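Local coordinates for protein mRNA export factor (Human herpesvirus 1, PDB 4YXP) that regulates viral gene expression at several levels, inhibiting cellular splicing, helping shut off host protein synthesis and mediating nuclear export of intronless viral mRNAs, at residues B[87-92]-B[140-145]; B[113-118]-B[150-155]; B[125-130]-B[225-230]; B[168-173]-B[188-193]. All blocks are in the same frame, centred on the assembly; numbering follows the deposited sequence.

Contact 1: B[87-92]-B[140-145]; sequences RTFAGN and DPIIGT
The ring of F89, near the end of helix 75-91, lies against the proline that opens the short helix 141-144. CD of P141 sits over one face, 3.7 Å from the centroid of the F89 ring and only 16° off the ring normal, which makes this a CH-pi contact. P141 CG follows along the same face toward CD1 and CE1, so the ring edge of the proline, rather than a single methylene, covers the phenyl group. At the rim the partner changes: CD1 of I142 approaches near the plane of the ring, 4.1 Å from F89 CE2. Two torsions set this up. F89 points its CG opposite the carbonyl carbon (chi1 -73°), sending the ring out toward residues 140-142, while the I142 chain, extended through chi2, delivers CD1 to the ring edge. The carboxylate of D140 comes in obliquely, its plane steeply inclined to the ring, with OD2 4.0 Å from F89 CD2. Its other oxygen caps the helix: OD1 accepts from I142 N at 2.7 Å and from I143 N at 3.1 Å, the second donor standing above the carboxylate plane. OD2 accepts from NE1 of W125 in helix 112-132, so the group is fixed at both oxygens. Y268 of the second subunit meets F89 edge-to-face and packs on P141 and I142. The chemistry is therefore apolar packing beside a buried but well-satisfied acid, whose negative charge is probably eased by the capped helix start, and the aromatic cluster reaches across the dimer interface.

Contact 2: B[113-118]-B[150-155]; sequences IEALAS and LDNLAT
The carboxamide of N152 is gripped at both ends, by R156 NE at OD1 and by the backbone O of E110 at ND2, and its nitrogen also rests on A115, with ND2 3.8 Å from A115 CB. The amide reaches A115 because CG of N152 stands opposite the backbone nitrogen (chi1 -159°). The next residue, L153, supplies the apolar part of the interface. A single branch does the touching: L153 CD2 lies 3.7 Å from A115 CB and 3.9 Å from L116 CD2, meeting the latter methyl to methyl as the two leucine side chains cross at about a right angle. A115 CA and L153 CA are the closest such pair across the segments, at 6.6 Å. Helices 112-132 and 146-167 are locally nearer antiparallel than perpendicular, at 139° between directions, and their segment axes come within 9.8 Å. F193 of helix 188-204 packs on L153, and helix 230-241 packs on L116. Nearby, T155 OG1 meets T155 OG1 of the second subunit in a hydrogen bond. The contact thus joins methyl packing to a buried amide whose polar ends are both satisfied, so that N152 can face an alanine in the core and still link helix 146-167 to the chain just before helix 112-132.

Contact 3: B[125-130]-B[225-230]; sequences WCKMCI and FYLPGA
The ring of Y226 meets helix 112-132 at its edge, where CD of K127 comes near the ring plane, 4.2 Å from Y226 CD2. Over one face of the same ring lies the backbone nitrogen of P228, 3.8 Å above the plane and displaced toward the rim: Y226 holds its CG beside its own carbonyl carbon (chi1 172°), which lays the ring alongside the chain that follows. At the far end of the ring, Y226 OH hydrogen-bonds to OD1 of D120, one more link to helix 112-132. K127 then runs beyond the ring edge to the backbone. Its side chain is fully extended, with CG opposite the backbone nitrogen (chi1 -169°), and this carries NZ to the carbonyl of Y226. NZ donates to Y226 O at 2.8 Å, meeting the oxygen nearly end-on with a C=O...N angle of 164°. CD and CE pass alongside the same oxygen, each 3.6 Å from Y226 O, so the aliphatic chain and the ammonium group both lie against this carbonyl. K127 also makes a cation-pi contact with W75. After Y226 the chain makes a type II turn from L227 to A230, closed by A230 N to L227 O; G229 takes the positive phi of the turn and stands at the N-cap of helix 230-241. The lysine therefore straps this loop of the CHC2-type zinc finger, away from the metal site, to helix 112-132. W75 of helix 75-91 packs on P228, F191 of helix 188-204 lies against Y226, and the backbone of P228 hydrogen-bonds to the second subunit.

Contact 4: B[168-173]-B[188-193]; sequences RGLCGL and IASFVF
L173 and F193 are set obliquely, with one leucine methyl lying over the phenyl face. CD1 of L173 stands 3.8 Å from the centroid of the F193 ring, 21° off its normal, a CH-pi contact displaced toward the CG-CD1 side. The nearest ring atom is F193 CD1, 3.6 Å from L173 CD1. With CG opposite the backbone nitrogen (chi1 176°) and chi2 near 59°, L173 puts CD1 over the ring; the residue starts helix 173-179. F193 turns its CG the other way, opposite the carbonyl carbon, and carries A189 O in plane at its edge. A second, looser meeting lies about one turn back along helix 188-204, where CD1 of L170 approaches OG of S190 at 4.0 Å. This is packing of a methyl on a hydroxyl that is itself engaged with D187 OD1 and K186 N. L150, A154 and L161 of helix 146-167 and C177 of helix 173-179 also touch F193. The path of 168-173 is shaped by its glycines: G169, with positive phi, ends helix 146-167 in a Schellman motif, and G172 is the N-cap residue of helix 173-179. The arrangement is the loop joining helices 146-167 and 173-179, laid against helix 188-204 inside the CHC2-type zinc finger of the folded C-terminal domain, which forms an intertwined dimer; the zinc ion, held by C163, H242, C246 and C251, is about 13 Å from the L170 side chain.

From the N terminus, the chain leaves helix 75-91 and returns at 140-145, where contact 1 closes a loop that is mostly helical. Contact 2 opens within that loop, at 113-118, and closes beyond it at 150-155, so the two cross. Contact 3 begins farther along the same helix 112-132 and closes only at 225-230; it crosses both. Contact 4, between 168-173 and 188-193, lies wholly within the long loop of contact 3 and follows contacts 1 and 2 in series. W125 packs contact 3 against contact 1, F193 joins contact 4 to contact 2, and F191 joins it to F225 and Y226 of contact 3. Helix 112-132 thus lies between contact 1 and the zinc-finger region.

Contact 1: B[87-92]-B[140-145]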
loop_
_atom_site.group_PDB
_atom_site.type_symbol
_atom_site.label_atom_id
_atom_site.label_comp_id
_atom_site.label_asym_id
_atom_site.label_seq_id
_atom_site.Cartn_x
_atom_site.Cartn_y
_atom_site.Cartn_z
ATOM N N ARG B 87 -29.916 2.809 3.350
ATOM C CA ARG B 87 -30.929 3.669 2.757
ATOM C C ARG B 87 -30.372 5.073 2.497
ATOM O O ARG B 87 -30.661 5.691 1.474
ATOM C CB ARG B 87 -32.152 3.725 3.683
ATOM C CG ARG B 87 -33.457 4.057 2.995
ATOM C CD ARG B 87 -34.655 3.498 3.764
ATOM N NE ARG B 87 -34.792 4.077 5.101
ATOM C CZ ARG B 87 -34.634 3.419 6.250
ATOM N NH1 ARG B 87 -34.322 2.126 6.272
ATOM N NH2 ARG B 87 -34.799 4.064 7.399
ATOM N N THR B 88 -29.558 5.563 3.425
ATOM C CA THR B 88 -28.925 6.872 3.290
ATOM C C THR B 88 -27.935 6.895 2.115
ATOM O O THR B 88 -27.916 7.846 1.327
ATOM C CB THR B 88 -28.204 7.267 4.604
ATOM O OG1 THR B 88 -29.180 7.447 5.642
ATOM C CG2 THR B 88 -27.402 8.557 4.441
ATOM N N PHE B 89 -27.115 5.854 1.999
ATOM C CA PHE B 89 -26.208 5.721 0.861
ATOM C C PHE B 89 -26.970 5.749 -0.459
ATOM O O PHE B 89 -26.658 6.536 -1.351
ATOM C CB PHE B 89 -25.411 4.413 0.937
ATOM C CG PHE B 89 -24.330 4.395 1.986
ATOM C CD1 PHE B 89 -23.801 5.567 2.502
ATOM C CD2 PHE B 89 -23.834 3.188 2.446
ATOM C CE1 PHE B 89 -22.805 5.532 3.458
ATOM C CE2 PHE B 89 -22.841 3.146 3.401
ATOM C CZ PHE B 89 -22.325 4.318 3.909
ATOM N N ALA B 90 -27.965 4.875 -0.581
ATOM C CA ALA B 90 -28.678 4.686 -1.839
ATOM C C ALA B 90 -29.489 5.917 -2.228
ATOM O O ALA B 90 -29.670 6.203 -3.410
ATOM C CB ALA B 90 -29.587 3.469 -1.746
ATOM N N GLY B 91 -29.974 6.644 -1.229
ATOM C CA GLY B 91 -30.861 7.768 -1.467
ATOM C C GLY B 91 -30.155 9.061 -1.829
ATOM O O GLY B 91 -30.804 10.040 -2.193
ATOM N N ASN B 92 -28.827 9.062 -1.744
ATOM C CA ASN B 92 -28.047 10.278 -1.948
ATOM C C ASN B 92 -26.810 10.002 -2.803
ATOM O O ASN B 92 -25.690 9.958 -2.289
ATOM C CB ASN B 92 -27.639 10.868 -0.596
ATOM C CG ASN B 92 -28.838 11.236 0.263
ATOM O OD1 ASN B 92 -29.402 12.318 0.123
ATOM N ND2 ASN B 92 -29.229 10.334 1.156
ATOM N N ASP B 140 -22.289 1.770 -3.624
ATOM C CA ASP B 140 -22.215 1.769 -2.170
ATOM C C ASP B 140 -20.782 2.123 -1.738
ATOM O O ASP B 140 -19.839 1.504 -2.214
ATOM C CB ASP B 140 -22.653 0.385 -1.671
ATOM C CG ASP B 140 -22.543 0.214 -0.174
ATOM O OD1 ASP B 140 -21.468 0.493 0.395
ATOM O OD2 ASP B 140 -23.543 -0.242 0.425
ATOM N N PRO B 141 -20.605 3.132 -0.861
ATOM C CA PRO B 141 -19.229 3.531 -0.522
ATOM C C PRO B 141 -18.362 2.424 0.081
ATOM O O PRO B 141 -17.152 2.411 -0.155
ATOM C CB PRO B 141 -19.432 4.656 0.499
ATOM C CG PRO B 141 -20.762 5.227 0.167
ATOM C CD PRO B 141 -21.595 4.061 -0.285
ATOM N N ILE B 142 -18.965 1.519 0.844
ATOM C CA ILE B 142 -18.212 0.459 1.505
ATOM C C ILE B 142 -17.846 -0.624 0.490
ATOM O O ILE B 142 -16.681 -1.019 0.380
ATOM C CB ILE B 142 -19.006 -0.117 2.698
ATOM C CG1 ILE B 142 -19.155 0.955 3.779
ATOM C CG2 ILE B 142 -18.314 -1.354 3.271
ATOM C CD1 ILE B 142 -20.019 0.544 4.964
ATOM N N ILE B 143 -18.836 -1.098 -0.258
ATOM C CA ILE B 143 -18.588 -2.114 -1.275
ATOM C C ILE B 143 -17.678 -1.548 -2.367
ATOM O O ILE B 143 -16.782 -2.241 -2.864
ATOM C CB ILE B 143 -19.914 -2.642 -1.857
ATOM C CG1 ILE B 143 -20.702 -3.369 -0.757
ATOM C CG2 ILE B 143 -19.656 -3.573 -3.040
ATOM C CD1 ILE B 143 -22.075 -3.841 -1.169
ATOM N N GLY B 144 -17.897 -0.286 -2.723
ATOM C CA GLY B 144 -17.163 0.339 -3.811
ATOM C C GLY B 144 -15.660 0.500 -3.607
ATOM O O GLY B 144 -14.919 0.692 -4.574
ATOM N N THR B 145 -15.200 0.432 -2.362
ATOM C CA THR B 145 -13.774 0.626 -2.075
ATOM C C THR B 145 -13.080 -0.677 -1.684
ATOM O O THR B 145 -12.011 -0.660 -1.072
ATOM C CB THR B 145 -13.555 1.662 -0.953
ATOM O OG1 THR B 145 -14.303 1.289 0.212
ATOM C CG2 THR B 145 -13.986 3.054 -1.410
#

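Contact 2: B[113-118]-B[150-155]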
loop_
_atom_site.group_PDB
_atom_site.type_symbol
_atom_site.label_atom_id
_atom_site.label_comp_id
_atom_site.label_asym_id
_atom_site.label_seq_id
_atom_site.Cartn_x
_atom_site.Cartn_y
_atom_site.Cartn_z
ATOM N N ILE B 113 -3.224 -2.778 11.085
ATOM C CA ILE B 113 -4.366 -3.111 11.931
ATOM C C ILE B 113 -5.619 -2.417 11.404
ATOM O O ILE B 113 -6.705 -3.002 11.396
ATOM C CB ILE B 113 -4.103 -2.735 13.406
ATOM C CG1 ILE B 113 -2.906 -3.514 13.955
ATOM C CG2 ILE B 113 -5.348 -3.001 14.266
ATOM C CD1 ILE B 113 -3.078 -5.029 13.957
ATOM N N GLU B 114 -5.473 -1.172 10.966
ATOM C CA GLU B 114 -6.602 -0.440 10.403
ATOM C C GLU B 114 -7.112 -1.124 9.137
ATOM O O GLU B 114 -8.321 -1.213 8.915
ATOM C CB GLU B 114 -6.207 1.007 10.105
ATOM C CG GLU B 114 -6.031 1.863 11.351
ATOM C CD GLU B 114 -5.425 3.226 11.057
ATOM O OE1 GLU B 114 -4.801 3.401 9.985
ATOM O OE2 GLU B 114 -5.570 4.125 11.905
ATOM N N ALA B 115 -6.191 -1.619 8.316
ATOM C CA ALA B 115 -6.560 -2.321 7.092
ATOM C C ALA B 115 -7.368 -3.585 7.400
ATOM O O ALA B 115 -8.365 -3.876 6.730
ATOM C CB ALA B 115 -5.312 -2.671 6.283
ATOM N N LEU B 116 -6.934 -4.336 8.409
ATOM C CA LEU B 116 -7.651 -5.537 8.821
ATOM C C LEU B 116 -9.073 -5.179 9.228
ATOM O O LEU B 116 -10.028 -5.866 8.858
ATOM C CB LEU B 116 -6.931 -6.235 9.978
ATOM C CG LEU B 116 -5.553 -6.833 9.677
ATOM C CD1 LEU B 116 -4.938 -7.411 10.943
ATOM C CD2 LEU B 116 -5.645 -7.901 8.598
ATOM N N ALA B 117 -9.206 -4.093 9.982
ATOM C CA ALA B 117 -10.514 -3.632 10.440
ATOM C C ALA B 117 -11.410 -3.253 9.264
ATOM O O ALA B 117 -12.621 -3.492 9.287
ATOM C CB ALA B 117 -10.350 -2.449 11.388
ATOM N N SER B 118 -10.818 -2.665 8.229
ATOM C CA SER B 118 -11.590 -2.253 7.064
ATOM C C SER B 118 -12.046 -3.461 6.249
ATOM O O SER B 118 -13.108 -3.432 5.634
ATOM C CB SER B 118 -10.773 -1.295 6.192
ATOM O OG SER B 118 -10.652 -0.030 6.827
ATOM N N LEU B 150 -8.020 -4.302 -0.434
ATOM C CA LEU B 150 -7.306 -5.388 -1.107
ATOM C C LEU B 150 -5.869 -4.992 -1.448
ATOM O O LEU B 150 -4.923 -5.704 -1.097
ATOM C CB LEU B 150 -8.045 -5.805 -2.381
ATOM C CG LEU B 150 -7.355 -6.845 -3.266
ATOM C CD1 LEU B 150 -7.090 -8.132 -2.492
ATOM C CD2 LEU B 150 -8.193 -7.130 -4.502
ATOM N N ASP B 151 -5.706 -3.864 -2.135
ATOM C CA ASP B 151 -4.376 -3.393 -2.538
ATOM C C ASP B 151 -3.473 -3.142 -1.334
ATOM O O ASP B 151 -2.286 -3.494 -1.344
ATOM C CB ASP B 151 -4.481 -2.106 -3.367
ATOM C CG ASP B 151 -4.879 -2.363 -4.810
ATOM O OD1 ASP B 151 -5.025 -3.545 -5.194
ATOM O OD2 ASP B 151 -5.032 -1.376 -5.565
ATOM N N ASN B 152 -4.030 -2.518 -0.302
ATOM C CA ASN B 152 -3.262 -2.190 0.891
ATOM C C ASN B 152 -2.756 -3.449 1.601
ATOM O O ASN B 152 -1.571 -3.549 1.929
ATOM C CB ASN B 152 -4.107 -1.347 1.852
ATOM C CG ASN B 152 -3.257 -0.562 2.837
ATOM O OD1 ASN B 152 -2.054 -0.379 2.632
ATOM N ND2 ASN B 152 -3.876 -0.085 3.903
ATOM N N LEU B 153 -3.645 -4.410 1.835
ATOM C CA LEU B 153 -3.255 -5.647 2.511
ATOM C C LEU B 153 -2.246 -6.436 1.681
ATOM O O LEU B 153 -1.313 -7.034 2.224
ATOM C CB LEU B 153 -4.477 -6.522 2.807
ATOM C CG LEU B 153 -5.378 -6.086 3.970
ATOM C CD1 LEU B 153 -6.633 -6.953 4.029
ATOM C CD2 LEU B 153 -4.639 -6.144 5.297
ATOM N N ALA B 154 -2.433 -6.443 0.367
ATOM C CA ALA B 154 -1.518 -7.148 -0.522
ATOM C C ALA B 154 -0.119 -6.529 -0.473
ATOM O O ALA B 154 0.884 -7.242 -0.449
ATOM C CB ALA B 154 -2.050 -7.139 -1.944
ATOM N N THR B 155 -0.058 -5.202 -0.466
ATOM C CA THR B 155 1.218 -4.499 -0.410
ATOM C C THR B 155 1.960 -4.869 0.875
ATOM O O THR B 155 3.162 -5.113 0.865
ATOM C CB THR B 155 1.018 -2.963 -0.493
ATOM O OG1 THR B 155 0.531 -2.612 -1.793
ATOM C CG2 THR B 155 2.325 -2.209 -0.230
#

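Contact 3: B[125-130]-B[225-230]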
loop_
_atom_site.group_PDB
_atom_site.type_symbol
_atom_site.label_atom_id
_atom_site.label_comp_id
_atom_site.label_asym_id
_atom_site.label_seq_id
_atom_site.Cartn_x
_atom_site.Cartn_y
_atom_site.Cartn_z
ATOM N N TRP B 125 -20.439 -5.787 6.502
ATOM C CA TRP B 125 -21.447 -5.010 5.781
ATOM C C TRP B 125 -22.142 -5.888 4.746
ATOM O O TRP B 125 -23.369 -5.885 4.637
ATOM C CB TRP B 125 -20.804 -3.790 5.111
ATOM C CG TRP B 125 -21.757 -2.921 4.337
ATOM C CD1 TRP B 125 -21.863 -2.826 2.977
ATOM C CD2 TRP B 125 -22.728 -2.014 4.880
ATOM N NE1 TRP B 125 -22.843 -1.918 2.642
ATOM C CE2 TRP B 125 -23.387 -1.407 3.790
ATOM C CE3 TRP B 125 -23.104 -1.660 6.179
ATOM C CZ2 TRP B 125 -24.403 -0.467 3.963
ATOM C CZ3 TRP B 125 -24.114 -0.724 6.347
ATOM C CH2 TRP B 125 -24.750 -0.141 5.245
ATOM N N CYS B 126 -21.354 -6.649 3.993
ATOM C CA CYS B 126 -21.907 -7.586 3.022
ATOM C C CYS B 126 -22.783 -8.630 3.708
ATOM O O CYS B 126 -23.840 -8.997 3.196
ATOM C CB CYS B 126 -20.791 -8.279 2.237
ATOM S SG CYS B 126 -19.979 -7.216 1.031
ATOM N N LYS B 127 -22.343 -9.111 4.867
ATOM C CA LYS B 127 -23.092 -10.143 5.573
ATOM C C LYS B 127 -24.418 -9.583 6.077
ATOM O O LYS B 127 -25.427 -10.290 6.122
ATOM C CB LYS B 127 -22.286 -10.720 6.741
ATOM C CG LYS B 127 -22.936 -11.967 7.327
ATOM C CD LYS B 127 -22.169 -12.563 8.493
ATOM C CE LYS B 127 -22.918 -13.771 9.049
ATOM N NZ LYS B 127 -22.184 -14.473 10.133
ATOM N N MET B 128 -24.413 -8.308 6.449
ATOM C CA MET B 128 -25.629 -7.647 6.908
ATOM C C MET B 128 -26.616 -7.494 5.752
ATOM O O MET B 128 -27.815 -7.733 5.915
ATOM C CB MET B 128 -25.293 -6.284 7.525
ATOM C CG MET B 128 -26.507 -5.478 7.991
ATOM S SD MET B 128 -27.330 -4.553 6.674
ATOM C CE MET B 128 -26.040 -3.411 6.183
ATOM N N CYS B 129 -26.115 -7.106 4.582
ATOM C CA CYS B 129 -26.962 -6.961 3.398
ATOM C C CYS B 129 -27.616 -8.293 3.045
ATOM O O CYS B 129 -28.814 -8.356 2.750
ATOM C CB CYS B 129 -26.150 -6.448 2.204
ATOM S SG CYS B 129 -25.625 -4.712 2.308
ATOM N N ILE B 130 -26.813 -9.353 3.074
ATOM C CA ILE B 130 -27.283 -10.695 2.760
ATOM C C ILE B 130 -28.350 -11.131 3.758
ATOM O O ILE B 130 -29.365 -11.714 3.377
ATOM C CB ILE B 130 -26.100 -11.688 2.729
ATOM C CG1 ILE B 130 -25.218 -11.392 1.513
ATOM C CG2 ILE B 130 -26.593 -13.139 2.703
ATOM C CD1 ILE B 130 -23.945 -12.211 1.442
ATOM N N PHE B 225 -20.118 -19.040 7.117
ATOM C CA PHE B 225 -18.692 -19.314 7.277
ATOM C C PHE B 225 -17.864 -18.086 7.668
ATOM O O PHE B 225 -16.708 -18.229 8.065
ATOM C CB PHE B 225 -18.124 -19.918 5.988
ATOM C CG PHE B 225 -18.488 -19.154 4.748
ATOM C CD1 PHE B 225 -17.785 -18.021 4.383
ATOM C CD2 PHE B 225 -19.536 -19.573 3.946
ATOM C CE1 PHE B 225 -18.118 -17.318 3.243
ATOM C CE2 PHE B 225 -19.877 -18.873 2.805
ATOM C CZ PHE B 225 -19.167 -17.747 2.454
ATOM N N TYR B 226 -18.436 -16.889 7.552
ATOM C CA TYR B 226 -17.730 -15.681 7.976
ATOM C C TYR B 226 -18.298 -15.108 9.271
ATOM O O TYR B 226 -19.482 -14.765 9.356
ATOM C CB TYR B 226 -17.767 -14.596 6.892
ATOM C CG TYR B 226 -17.199 -13.286 7.396
ATOM C CD1 TYR B 226 -15.829 -13.126 7.587
ATOM C CD2 TYR B 226 -18.027 -12.223 7.715
ATOM C CE1 TYR B 226 -15.309 -11.943 8.071
ATOM C CE2 TYR B 226 -17.515 -11.035 8.198
ATOM C CZ TYR B 226 -16.157 -10.898 8.372
ATOM O OH TYR B 226 -15.654 -9.714 8.860
ATOM N N LEU B 227 -17.436 -15.005 10.275
ATOM C CA LEU B 227 -17.785 -14.362 11.531
ATOM C C LEU B 227 -17.099 -13.000 11.590
ATOM O O LEU B 227 -15.889 -12.914 11.365
ATOM C CB LEU B 227 -17.368 -15.231 12.719
ATOM C CG LEU B 227 -18.126 -16.552 12.872
ATOM C CD1 LEU B 227 -17.426 -17.459 13.875
ATOM C CD2 LEU B 227 -19.569 -16.303 13.296
ATOM N N PRO B 228 -17.861 -11.923 11.865
ATOM C CA PRO B 228 -17.237 -10.595 11.897
ATOM C C PRO B 228 -16.025 -10.529 12.824
ATOM O O PRO B 228 -16.121 -10.881 13.999
ATOM C CB PRO B 228 -18.367 -9.691 12.403
ATOM C CG PRO B 228 -19.605 -10.372 11.962
ATOM C CD PRO B 228 -19.317 -11.844 12.091
ATOM N N GLY B 229 -14.896 -10.082 12.284
ATOM C CA GLY B 229 -13.653 -10.043 13.031
ATOM C C GLY B 229 -12.671 -11.127 12.616
ATOM O O GLY B 229 -11.532 -11.155 13.088
ATOM N N ALA B 230 -13.100 -12.012 11.720
ATOM C CA ALA B 230 -12.284 -13.163 11.331
ATOM C C ALA B 230 -11.045 -12.755 10.543
ATOM O O ALA B 230 -10.026 -13.445 10.600
ATOM C CB ALA B 230 -13.114 -14.147 10.522
#

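Contact 4: B[168-173]-B[188-193]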
loop_
_atom_site.group_PDB
_atom_site.type_symbol
_atom_site.label_atom_id
_atom_site.label_comp_id
_atom_site.label_asym_id
_atom_site.label_seq_id
_atom_site.Cartn_x
_atom_site.Cartn_y
_atom_site.Cartn_z
ATOM N N ARG B 168 1.683 -24.009 2.796
ATOM C CA ARG B 168 0.345 -24.583 2.874
ATOM C C ARG B 168 -0.045 -25.293 1.580
ATOM O O ARG B 168 -1.140 -25.846 1.475
ATOM C CB ARG B 168 -0.678 -23.495 3.203
ATOM C CG ARG B 168 -0.420 -22.779 4.522
ATOM C CD ARG B 168 -0.196 -23.771 5.650
ATOM N NE ARG B 168 -0.230 -23.145 6.966
ATOM C CZ ARG B 168 -0.156 -23.816 8.112
ATOM N NH1 ARG B 168 -0.044 -25.139 8.105
ATOM N NH2 ARG B 168 -0.198 -23.165 9.269
ATOM N N GLY B 169 0.852 -25.280 0.599
ATOM C CA GLY B 169 0.596 -25.932 -0.671
ATOM C C GLY B 169 -0.495 -25.244 -1.464
ATOM O O GLY B 169 -1.237 -25.888 -2.205
ATOM N N LEU B 170 -0.592 -23.926 -1.306
ATOM C CA LEU B 170 -1.615 -23.148 -1.991
ATOM C C LEU B 170 -1.040 -22.333 -3.135
ATOM O O LEU B 170 0.177 -22.236 -3.303
ATOM C CB LEU B 170 -2.322 -22.217 -1.005
ATOM C CG LEU B 170 -3.053 -22.906 0.148
ATOM C CD1 LEU B 170 -3.748 -21.867 1.014
ATOM C CD2 LEU B 170 -4.052 -23.937 -0.368
ATOM N N CYS B 171 -1.934 -21.751 -3.923
ATOM C CA CYS B 171 -1.544 -20.870 -5.012
ATOM C C CYS B 171 -0.856 -19.638 -4.449
ATOM O O CYS B 171 -1.068 -19.276 -3.292
ATOM C CB CYS B 171 -2.768 -20.464 -5.836
ATOM S SG CYS B 171 -3.756 -21.856 -6.427
ATOM N N GLY B 172 -0.027 -19.001 -5.268
ATOM C CA GLY B 172 0.596 -17.749 -4.884
ATOM C C GLY B 172 -0.423 -16.627 -4.815
ATOM O O GLY B 172 -1.524 -16.745 -5.354
ATOM N N LEU B 173 -0.055 -15.540 -4.146
ATOM C CA LEU B 173 -0.952 -14.404 -3.974
ATOM C C LEU B 173 -1.473 -13.887 -5.311
ATOM O O LEU B 173 -2.673 -13.655 -5.472
ATOM C CB LEU B 173 -0.239 -13.281 -3.223
ATOM C CG LEU B 173 -1.022 -11.980 -3.037
ATOM C CD1 LEU B 173 -2.314 -12.224 -2.273
ATOM C CD2 LEU B 173 -0.163 -10.950 -2.322
ATOM N N ILE B 188 -7.476 -18.862 5.928
ATOM C CA ILE B 188 -7.913 -17.484 6.126
ATOM C C ILE B 188 -7.263 -16.538 5.114
ATOM O O ILE B 188 -7.910 -15.610 4.621
ATOM C CB ILE B 188 -7.632 -17.016 7.574
ATOM C CG1 ILE B 188 -8.157 -15.593 7.794
ATOM C CG2 ILE B 188 -6.141 -17.083 7.896
ATOM C CD1 ILE B 188 -9.661 -15.458 7.647
ATOM N N ALA B 189 -5.991 -16.757 4.800
ATOM C CA ALA B 189 -5.298 -15.873 3.873
ATOM C C ALA B 189 -5.935 -15.945 2.492
ATOM O O ALA B 189 -6.252 -14.915 1.895
ATOM C CB ALA B 189 -3.821 -16.220 3.795
ATOM N N SER B 190 -6.126 -17.158 1.983
ATOM C CA SER B 190 -6.726 -17.324 0.665
ATOM C C SER B 190 -8.189 -16.871 0.678
ATOM O O SER B 190 -8.688 -16.359 -0.321
ATOM C CB SER B 190 -6.614 -18.778 0.191
ATOM O OG SER B 190 -7.123 -19.691 1.143
ATOM N N PHE B 191 -8.870 -17.046 1.807
ATOM C CA PHE B 191 -10.246 -16.557 1.928
ATOM C C PHE B 191 -10.304 -15.047 1.734
ATOM O O PHE B 191 -11.055 -14.540 0.895
ATOM C CB PHE B 191 -10.852 -16.916 3.289
ATOM C CG PHE B 191 -12.180 -16.251 3.544
ATOM C CD1 PHE B 191 -13.343 -16.767 2.995
ATOM C CD2 PHE B 191 -12.261 -15.102 4.311
ATOM C CE1 PHE B 191 -14.565 -16.152 3.215
ATOM C CE2 PHE B 191 -13.481 -14.481 4.535
ATOM C CZ PHE B 191 -14.632 -15.005 3.986
ATOM N N VAL B 192 -9.510 -14.328 2.519
ATOM C CA VAL B 192 -9.528 -12.874 2.491
ATOM C C VAL B 192 -9.209 -12.350 1.091
ATOM O O VAL B 192 -9.898 -11.477 0.572
ATOM C CB VAL B 192 -8.548 -12.295 3.535
ATOM C CG1 VAL B 192 -8.375 -10.787 3.354
ATOM C CG2 VAL B 192 -9.043 -12.596 4.943
ATOM N N PHE B 193 -8.172 -12.879 0.463
ATOM C CA PHE B 193 -7.733 -12.296 -0.797
ATOM C C PHE B 193 -8.600 -12.730 -1.980
ATOM O O PHE B 193 -8.873 -11.924 -2.865
ATOM C CB PHE B 193 -6.255 -12.619 -1.024
ATOM C CG PHE B 193 -5.345 -11.729 -0.235
ATOM C CD1 PHE B 193 -5.026 -10.466 -0.703
ATOM C CD2 PHE B 193 -4.859 -12.125 1.001
ATOM C CE1 PHE B 193 -4.208 -9.624 0.033
ATOM C CE2 PHE B 193 -4.045 -11.287 1.741
ATOM C CZ PHE B 193 -3.718 -10.037 1.257
#